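Local coordinates for protein xylulose kinase (Bifidobacterium adolescentis ATCC 15703, PDB 3I8B) that probably phosphorylates D-xylulose at the expense of ATP, giving D-xylulose 5-phosphate, as a member of the FGGY family of carbohydrate kinases, at residues R4-G9 and E28-G33; D206-E211 and E304-D309; G312-F317 and L415-S420. All coordinates share one frame; numbering follows the deposited sequence.

A sugar kinase of the actin-like ATPase superfamily carries two related domains, and the three contacts sample both. Contact 1 belongs to the N-terminal sheet and lies remote from the others, its nearest atoms about 23 Å from those of contact 2 and about 20 Å from those of contact 3. Contacts 2 and 3, with centres about 13 Å apart, touch directly: Asp309 OD2 lies 2.7 Å from Val314 N, a probable hydrogen bond that ties the loop 304-309 to the segment packed on helix 396-420. Contacts 1 and 2 stand away from the annotated sites, whereas the Val314 side chain in contact 3 is about 12 Å from that of Gln74, a predicted substrate-binding residue.

Contact 1. Residues R4-G9 and E28-G33; sequences RTLVAG and ELVRFG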
loop_
_atom_site.group_PDB
_atom_site.type_symbol
_atom_site.label_atom_id
_atom_site.label_comp_id
_atom_site.label_asym_id
_atom_site.label_seq_id
_atom_site.Cartn_x
_atom_site.Cartn_y
_atom_site.Cartn_z
ATOM N N ARG A 4 -30.719 -14.775 -1.662
ATOM C CA ARG A 4 -29.571 -14.360 -0.863
ATOM C C ARG A 4 -28.705 -13.312 -1.583
ATOM O O ARG A 4 -28.294 -13.503 -2.728
ATOM C CB ARG A 4 -28.706 -15.550 -0.468
ATOM C CG ARG A 4 -27.264 -15.130 -0.255
ATOM C CD ARG A 4 -26.584 -15.909 0.820
ATOM N NE ARG A 4 -25.993 -17.117 0.288
ATOM C CZ ARG A 4 -24.976 -17.754 0.856
ATOM N NH1 ARG A 4 -24.432 -17.279 1.972
ATOM N NH2 ARG A 4 -24.505 -18.862 0.302
ATOM N N THR A 5 -28.428 -12.219 -0.884
ATOM C CA THR A 5 -27.685 -11.096 -1.453
ATOM C C THR A 5 -26.176 -11.334 -1.389
ATOM O O THR A 5 -25.621 -11.589 -0.327
ATOM C CB THR A 5 -28.040 -9.797 -0.738
ATOM O OG1 THR A 5 -29.463 -9.686 -0.678
ATOM C CG2 THR A 5 -27.475 -8.565 -1.502
ATOM N N LEU A 6 -25.532 -11.260 -2.548
ATOM C CA LEU A 6 -24.116 -11.542 -2.674
ATOM C C LEU A 6 -23.399 -10.290 -3.173
ATOM O O LEU A 6 -23.972 -9.501 -3.923
ATOM C CB LEU A 6 -23.903 -12.669 -3.687
ATOM C CG LEU A 6 -24.427 -14.070 -3.339
ATOM C CD1 LEU A 6 -24.122 -15.049 -4.480
ATOM C CD2 LEU A 6 -23.807 -14.562 -2.025
ATOM N N VAL A 7 -22.155 -10.118 -2.742
ATOM C CA VAL A 7 -21.253 -9.136 -3.327
ATOM C C VAL A 7 -19.988 -9.868 -3.777
ATOM O O VAL A 7 -19.812 -11.074 -3.516
ATOM C CB VAL A 7 -20.868 -7.987 -2.342
ATOM C CG1 VAL A 7 -22.091 -7.156 -1.958
ATOM C CG2 VAL A 7 -20.191 -8.541 -1.115
ATOM N N ALA A 8 -19.105 -9.144 -4.454
ATOM C CA ALA A 8 -17.857 -9.742 -4.907
ATOM C C ALA A 8 -16.724 -8.786 -4.604
ATOM O O ALA A 8 -16.802 -7.594 -4.914
ATOM C CB ALA A 8 -17.920 -10.048 -6.385
ATOM N N GLY A 9 -15.690 -9.308 -3.961
ATOM C CA GLY A 9 -14.480 -8.550 -3.710
ATOM C C GLY A 9 -13.442 -9.062 -4.680
ATOM O O GLY A 9 -13.164 -10.271 -4.740
ATOM N N GLU A 28 -19.366 -14.151 4.802
ATOM C CA GLU A 28 -19.022 -15.547 4.521
ATOM C C GLU A 28 -18.647 -15.768 3.063
ATOM O O GLU A 28 -19.283 -15.223 2.156
ATOM C CB GLU A 28 -20.183 -16.484 4.880
ATOM C CG GLU A 28 -20.250 -16.842 6.344
ATOM C CD GLU A 28 -21.343 -17.855 6.637
ATOM O OE1 GLU A 28 -21.357 -18.920 5.972
ATOM O OE2 GLU A 28 -22.187 -17.579 7.526
ATOM N N LEU A 29 -17.618 -16.576 2.846
ATOM C CA LEU A 29 -17.189 -16.927 1.499
ATOM C C LEU A 29 -18.234 -17.856 0.902
ATOM O O LEU A 29 -18.670 -18.801 1.556
ATOM C CB LEU A 29 -15.809 -17.607 1.520
ATOM C CG LEU A 29 -15.175 -17.926 0.163
ATOM C CD1 LEU A 29 -13.653 -17.841 0.230
ATOM C CD2 LEU A 29 -15.608 -19.292 -0.335
ATOM N N VAL A 30 -18.635 -17.571 -0.331
ATOM C CA VAL A 30 -19.648 -18.360 -1.028
ATOM C C VAL A 30 -18.970 -19.072 -2.191
ATOM O O VAL A 30 -19.048 -20.288 -2.304
ATOM C CB VAL A 30 -20.825 -17.471 -1.491
ATOM C CG1 VAL A 30 -21.848 -18.265 -2.311
ATOM C CG2 VAL A 30 -21.503 -16.846 -0.279
ATOM N N ARG A 31 -18.263 -18.322 -3.033
ATOM C CA ARG A 31 -17.431 -18.931 -4.080
ATOM C C ARG A 31 -16.108 -18.175 -4.190
ATOM O O ARG A 31 -15.997 -17.036 -3.732
ATOM C CB ARG A 31 -18.142 -18.927 -5.432
ATOM C CG ARG A 31 -19.598 -19.377 -5.353
ATOM C CD ARG A 31 -20.224 -19.570 -6.732
ATOM N NE ARG A 31 -20.444 -18.307 -7.439
ATOM C CZ ARG A 31 -21.563 -17.581 -7.381
ATOM N NH1 ARG A 31 -22.598 -17.963 -6.629
ATOM N NH2 ARG A 31 -21.644 -16.454 -8.075
ATOM N N PHE A 32 -15.111 -18.806 -4.798
ATOM C CA PHE A 32 -13.780 -18.195 -4.933
ATOM C C PHE A 32 -13.124 -18.648 -6.224
ATOM O O PHE A 32 -13.406 -19.744 -6.722
ATOM C CB PHE A 32 -12.910 -18.568 -3.738
ATOM C CG PHE A 32 -11.566 -17.867 -3.707
ATOM C CD1 PHE A 32 -10.426 -18.498 -4.188
ATOM C CD2 PHE A 32 -11.441 -16.611 -3.143
ATOM C CE1 PHE A 32 -9.189 -17.864 -4.148
ATOM C CE2 PHE A 32 -10.209 -15.970 -3.092
ATOM C CZ PHE A 32 -9.084 -16.600 -3.594
ATOM N N GLY A 33 -12.259 -17.800 -6.773
ATOM C CA GLY A 33 -11.546 -18.117 -7.999
ATOM C C GLY A 33 -10.304 -17.250 -8.117
ATOM O O GLY A 33 -10.240 -16.159 -7.541
#
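Side-chain packing between two strands that are not direct neighbours joins 4-9 to 28-33, on the N-terminal sheet of the actin-like ATPase fold. Strand 16-23 separates 6-12 from the edge strand 29-36, so the two segments meet through their side chains, with the CA atoms of Leu6 and Val30 8.3 Å apart. Val30 is the shared partner. Val30 CG2 lies 3.7 Å from Leu6 CD2, the two side chains crossing at about a right angle. The same methyl sits over one face of the Arg4 guanidinium, 3.3 Å above the plane and offset toward the rim, with Arg4 and Val30 approaching from opposite directions. Bends at chi2 and chi3 carry the Arg4 chain round to this position, while a salt bridge to Asp23 holds its polar end. Replacing Val30 by an alanine would probably leave Leu6 CD2 without its methyl neighbour and the Arg4 guanidinium less restrained on that face. Arg31 extends the contact from the neighbouring position: its guanidinium is occupied by Asp64 and by the carbonyl oxygens of Ala59 and Gly61, and what it offers Leu6 is an oblique approach, Arg31 NH1 lying 3.9 Å from Leu6 CD1.

Contact 2. Residues D206-E211 and E304-D309; sequences DAASNE and ENPTYD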
loop_
_atom_site.group_PDB
_atom_site.type_symbol
_atom_site.label_atom_id
_atom_site.label_comp_id
_atom_site.label_asym_id
_atom_site.label_seq_id
_atom_site.Cartn_x
_atom_site.Cartn_y
_atom_site.Cartn_z
ATOM N N ASP A 206 -4.158 15.355 -3.555
ATOM C CA ASP A 206 -4.129 15.683 -2.136
ATOM C C ASP A 206 -5.454 15.362 -1.441
ATOM O O ASP A 206 -6.461 16.049 -1.647
ATOM C CB ASP A 206 -3.767 17.150 -1.914
ATOM C CG ASP A 206 -3.682 17.503 -0.435
ATOM O OD1 ASP A 206 -2.856 16.895 0.286
ATOM O OD2 ASP A 206 -4.451 18.373 0.007
ATOM N N ALA A 207 -5.426 14.324 -0.608
ATOM C CA ALA A 207 -6.618 13.801 0.075
ATOM C C ALA A 207 -7.244 14.808 1.029
ATOM O O ALA A 207 -8.466 14.939 1.083
ATOM C CB ALA A 207 -6.296 12.496 0.812
ATOM N N ALA A 208 -6.412 15.516 1.783
ATOM C CA ALA A 208 -6.914 16.518 2.711
ATOM C C ALA A 208 -7.833 17.518 2.014
ATOM O O ALA A 208 -8.882 17.875 2.547
ATOM C CB ALA A 208 -5.756 17.241 3.406
ATOM N N SER A 209 -7.453 17.963 0.820
ATOM C CA SER A 209 -8.261 18.951 0.113
ATOM C C SER A 209 -9.124 18.348 -0.995
ATOM O O SER A 209 -9.900 19.051 -1.635
ATOM C CB SER A 209 -7.389 20.084 -0.442
ATOM O OG SER A 209 -6.391 19.581 -1.308
ATOM N N ASN A 210 -8.997 17.046 -1.211
ATOM C CA ASN A 210 -9.638 16.397 -2.355
ATOM C C ASN A 210 -9.337 17.108 -3.680
ATOM O O ASN A 210 -10.238 17.392 -4.469
ATOM C CB ASN A 210 -11.152 16.259 -2.140
ATOM C CG ASN A 210 -11.803 15.338 -3.156
ATOM O OD1 ASN A 210 -11.210 14.346 -3.581
ATOM N ND2 ASN A 210 -13.029 15.662 -3.554
ATOM N N GLU A 211 -8.057 17.389 -3.913
ATOM C CA GLU A 211 -7.633 18.068 -5.131
ATOM C C GLU A 211 -6.550 17.306 -5.865
ATOM O O GLU A 211 -5.506 16.954 -5.279
ATOM C CB GLU A 211 -7.069 19.461 -4.806
ATOM C CG GLU A 211 -7.939 20.322 -3.906
ATOM C CD GLU A 211 -8.991 21.098 -4.676
ATOM O OE1 GLU A 211 -9.273 22.256 -4.288
ATOM O OE2 GLU A 211 -9.531 20.556 -5.667
ATOM N N GLU A 304 -7.170 9.335 12.320
ATOM C CA GLU A 304 -8.325 10.215 12.189
ATOM C C GLU A 304 -8.014 11.413 11.275
ATOM O O GLU A 304 -8.818 11.779 10.410
ATOM C CB GLU A 304 -8.779 10.691 13.580
ATOM C CG GLU A 304 -9.961 11.630 13.564
ATOM C CD GLU A 304 -11.257 10.922 13.210
ATOM O OE1 GLU A 304 -11.303 9.678 13.291
ATOM O OE2 GLU A 304 -12.231 11.608 12.847
ATOM N N ASN A 305 -6.834 12.004 11.466
ATOM C CA ASN A 305 -6.446 13.228 10.767
ATOM C C ASN A 305 -5.299 12.974 9.791
ATOM O O ASN A 305 -4.616 11.957 9.904
ATOM C CB ASN A 305 -6.049 14.300 11.784
ATOM C CG ASN A 305 -7.198 14.666 12.720
ATOM O OD1 ASN A 305 -7.062 14.607 13.941
ATOM N ND2 ASN A 305 -8.334 15.027 12.146
ATOM N N PRO A 306 -5.089 13.892 8.823
ATOM C CA PRO A 306 -3.950 13.748 7.900
ATOM C C PRO A 306 -2.654 13.623 8.688
ATOM O O PRO A 306 -2.586 14.143 9.802
ATOM C CB PRO A 306 -3.950 15.069 7.123
ATOM C CG PRO A 306 -5.382 15.543 7.180
ATOM C CD PRO A 306 -5.946 15.047 8.488
ATOM N N THR A 307 -1.662 12.945 8.123
ATOM C CA THR A 307 -0.370 12.739 8.782
ATOM C C THR A 307 0.768 13.189 7.868
ATOM O O THR A 307 0.749 12.928 6.660
ATOM C CB THR A 307 -0.155 11.254 9.171
ATOM O OG1 THR A 307 -0.292 10.433 8.008
ATOM C CG2 THR A 307 -1.178 10.811 10.220
ATOM N N TYR A 308 1.759 13.863 8.454
ATOM C CA TYR A 308 2.819 14.504 7.678
ATOM C C TYR A 308 4.216 14.222 8.243
ATOM O O TYR A 308 4.687 14.935 9.118
ATOM C CB TYR A 308 2.577 16.018 7.624
ATOM C CG TYR A 308 1.316 16.422 6.896
ATOM C CD1 TYR A 308 1.279 16.456 5.511
ATOM C CD2 TYR A 308 0.164 16.784 7.593
ATOM C CE1 TYR A 308 0.133 16.813 4.834
ATOM C CE2 TYR A 308 -0.994 17.153 6.921
ATOM C CZ TYR A 308 -0.999 17.168 5.540
ATOM O OH TYR A 308 -2.128 17.534 4.854
ATOM N N ASP A 309 4.870 13.180 7.749
ATOM C CA ASP A 309 6.261 12.927 8.111
ATOM C C ASP A 309 7.198 13.757 7.218
ATOM O O ASP A 309 7.562 13.323 6.132
ATOM C CB ASP A 309 6.583 11.435 7.999
ATOM C CG ASP A 309 8.064 11.139 8.205
ATOM O OD1 ASP A 309 8.800 12.051 8.652
ATOM O OD2 ASP A 309 8.486 9.998 7.912
HETATM O O HOH W 1 -1.791 18.413 2.259
#
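Ala208 meets both Pro306 and Tyr308 where two surface loops come together, one between strands 205-206 and 211-212 and the other between 297-301 and 315-318. The pairing illustrates how a small contact can join a loop from the N-terminal region of an FGGY kinase to one from the C-terminal region. The direct touches are van der Waals contacts and centre on a single methyl. Ala208 CB points toward the other loop and lies 4.2 Å from Pro306 CG, the ring carbon that makes the apolar pair. The tyrosine reaches the same methyl with the end of its side chain, Tyr308 OH standing 3.9 Å from Ala208 CB. Tyr308 CG is anti to its carbonyl carbon (chi1 -64°), a setting from which the ring extends across to the hairpin.

The polar part runs through water. One ordered water donates to Asp206 OD1 at 2.7 Å and accepts from Tyr308 OH at 2.8 Å, linking carboxylate and phenol. The other carboxylate oxygen is engaged within its own turn: Ser209 OG donates to the anti lone pair of Asp206 OD2 over 2.6 Å, while Ser209 N reaches OD2 from above the carboxylate plane, 53° out of it. The backbone bond makes this an Asx motif. Asn210 and Glu211 both face Asp206 in a G1 beta bulge, and Tyr324 of strand 324-330 touches both loops, at Ala207 and Pro306.

Chemically, then, the loops share one methyl and one water instead of a direct polar bond. With OD2 gripped by two donors, the carboxylate is probably limited in its rotation, which would keep OD1 directed at the water. The polar link between the loops therefore probably lasts only while that water stays in place, since what remains without it is the weak apolar touch at Ala208.

Contact 3. Residues G312-F317 and L415-S420; sequences GAVSGF and LELIRS
Val314 faces Leu417 and Ile418 in a buried contact of the C-terminal domain, between helix 396-420 and the chain leading to strand 315-318, with its two methyls divided between the two helix residues. Strand 315-318 is an edge strand of the seven-stranded sheet, and 415-420 lies on the long helix. Val314 and Leu417 slide past each other in opposite directions, bringing Val314 CG2 against the Leu417 branch. Val314 CG2 lies 3.3 Å from Leu417 CD2, tighter than usual van der Waals contact, and 3.7 Å from Leu417 CG. On the leucine, CG stands anti to the backbone N (chi1 -177°), which carries the branch out from the helix to the valine.

The other valine methyl meets a differently turned partner. Val314 and Ile418 cross at about a right angle, and CG1 of Val314 is 4.1 Å from Ile418 CG1. With chi1 at -166°, the valine has CG1 anti to its backbone N and CG2 anti to its carbonyl carbon, which points CG2 at Leu417 and CG1 at Ile418. Ala313 adds a looser touch, its CB lying 4.3 Å from Leu417 CD2. Pro326 of strand 324-330 touches both Val314 and Ile418.

Polar groups work alongside the apolar junction. Asp309 OD2 accepts from the backbone N of both Ala313 and Val314, holding the backbone at these two residues. On the helix, Ser420 OG bonds to the carbonyl oxygen of Leu417 over 2.6 Å.

The cross-contact chemistry is thus wholly apolar: aliphatic carbons make the contact, and its specificity probably rests on shape. The close approach of Val314 CG2 to Leu417 CD2 suggests that the fit is tightest on the leucine side and more relaxed toward Ile418 and Ala313.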
loop_
_atom_site.group_PDB
_atom_site.type_symbol
_atom_site.label_atom_id
_atom_site.label_comp_id
_atom_site.label_asym_id
_atom_site.label_seq_id
_atom_site.Cartn_x
_atom_site.Cartn_y
_atom_site.Cartn_z
ATOM N N GLY A 312 9.865 12.239 5.125
ATOM C CA GLY A 312 9.618 11.502 3.900
ATOM C C GLY A 312 9.828 10.003 4.032
ATOM O O GLY A 312 10.032 9.310 3.031
ATOM N N ALA A 313 9.792 9.499 5.264
ATOM C CA ALA A 313 9.848 8.061 5.495
ATOM C C ALA A 313 8.433 7.474 5.443
ATOM O O ALA A 313 8.134 6.572 4.656
ATOM C CB ALA A 313 10.492 7.755 6.843
ATOM N N VAL A 314 7.572 7.986 6.306
ATOM C CA VAL A 314 6.207 7.503 6.362
ATOM C C VAL A 314 5.379 8.155 5.264
ATOM O O VAL A 314 5.310 9.379 5.168
ATOM C CB VAL A 314 5.566 7.757 7.746
ATOM C CG1 VAL A 314 4.282 6.957 7.882
ATOM C CG2 VAL A 314 6.535 7.381 8.854
ATOM N N SER A 315 4.757 7.318 4.439
ATOM C CA SER A 315 3.803 7.764 3.428
ATOM C C SER A 315 2.511 8.300 4.060
ATOM O O SER A 315 2.012 7.763 5.050
ATOM C CB SER A 315 3.450 6.603 2.492
ATOM O OG SER A 315 4.563 6.182 1.725
ATOM N N GLY A 316 1.955 9.345 3.465
ATOM C CA GLY A 316 0.703 9.903 3.927
ATOM C C GLY A 316 -0.450 9.540 3.010
ATOM O O GLY A 316 -0.958 10.388 2.272
ATOM N N PHE A 317 -0.863 8.278 3.060
ATOM C CA PHE A 317 -1.963 7.798 2.230
ATOM C C PHE A 317 -3.293 7.971 2.950
ATOM O O PHE A 317 -3.329 8.291 4.141
ATOM C CB PHE A 317 -1.781 6.317 1.870
ATOM C CG PHE A 317 -0.539 6.025 1.077
ATOM C CD1 PHE A 317 0.102 7.025 0.353
ATOM C CD2 PHE A 317 -0.013 4.738 1.044
ATOM C CE1 PHE A 317 1.250 6.746 -0.376
ATOM C CE2 PHE A 317 1.131 4.450 0.301
ATOM C CZ PHE A 317 1.761 5.454 -0.406
ATOM N N LEU A 415 6.171 2.365 14.859
ATOM C CA LEU A 415 4.992 2.742 15.639
ATOM C C LEU A 415 5.199 4.106 16.315
ATOM O O LEU A 415 4.302 4.954 16.325
ATOM C CB LEU A 415 4.670 1.661 16.672
ATOM C CG LEU A 415 3.811 0.464 16.245
ATOM C CD1 LEU A 415 4.170 -0.052 14.862
ATOM C CD2 LEU A 415 3.892 -0.655 17.296
ATOM N N GLU A 416 6.397 4.329 16.858
ATOM C CA GLU A 416 6.697 5.581 17.542
ATOM C C GLU A 416 6.740 6.759 16.576
ATOM O O GLU A 416 6.324 7.864 16.913
ATOM C CB GLU A 416 8.027 5.470 18.282
ATOM C CG GLU A 416 7.986 4.451 19.401
ATOM C CD GLU A 416 6.874 4.741 20.380
ATOM O OE1 GLU A 416 6.491 5.923 20.496
ATOM O OE2 GLU A 416 6.381 3.794 21.027
ATOM N N LEU A 417 7.260 6.522 15.377
ATOM C CA LEU A 417 7.282 7.563 14.364
ATOM C C LEU A 417 5.857 7.929 13.929
ATOM O O LEU A 417 5.510 9.112 13.813
ATOM C CB LEU A 417 8.096 7.100 13.173
ATOM C CG LEU A 417 8.292 8.086 12.030
ATOM C CD1 LEU A 417 8.970 9.348 12.515
ATOM C CD2 LEU A 417 9.115 7.425 10.943
ATOM N N ILE A 418 5.025 6.919 13.688
ATOM C CA ILE A 418 3.632 7.183 13.317
ATOM C C ILE A 418 2.913 7.942 14.429
ATOM O O ILE A 418 2.251 8.942 14.172
ATOM C CB ILE A 418 2.878 5.894 12.929
ATOM C CG1 ILE A 418 3.428 5.371 11.599
ATOM C CG2 ILE A 418 1.358 6.162 12.855
ATOM C CD1 ILE A 418 2.944 3.986 11.185
ATOM N N ARG A 419 3.080 7.494 15.668
ATOM C CA ARG A 419 2.563 8.228 16.818
ATOM C C ARG A 419 3.014 9.684 16.831
ATOM O O ARG A 419 2.235 10.580 17.159
ATOM C CB ARG A 419 2.971 7.547 18.129
ATOM C CG ARG A 419 2.347 6.198 18.356
ATOM C CD ARG A 419 2.730 5.649 19.725
ATOM N NE ARG A 419 1.920 4.498 20.100
ATOM C CZ ARG A 419 2.403 3.292 20.374
ATOM N NH1 ARG A 419 3.709 3.062 20.326
ATOM N NH2 ARG A 419 1.576 2.313 20.706
ATOM N N SER A 420 4.271 9.920 16.454
ATOM C CA SER A 420 4.839 11.263 16.463
ATOM C C SER A 420 4.175 12.169 15.424
ATOM O O SER A 420 4.239 13.396 15.534
ATOM C CB SER A 420 6.356 11.218 16.234
ATOM O OG SER A 420 6.658 11.207 14.848
#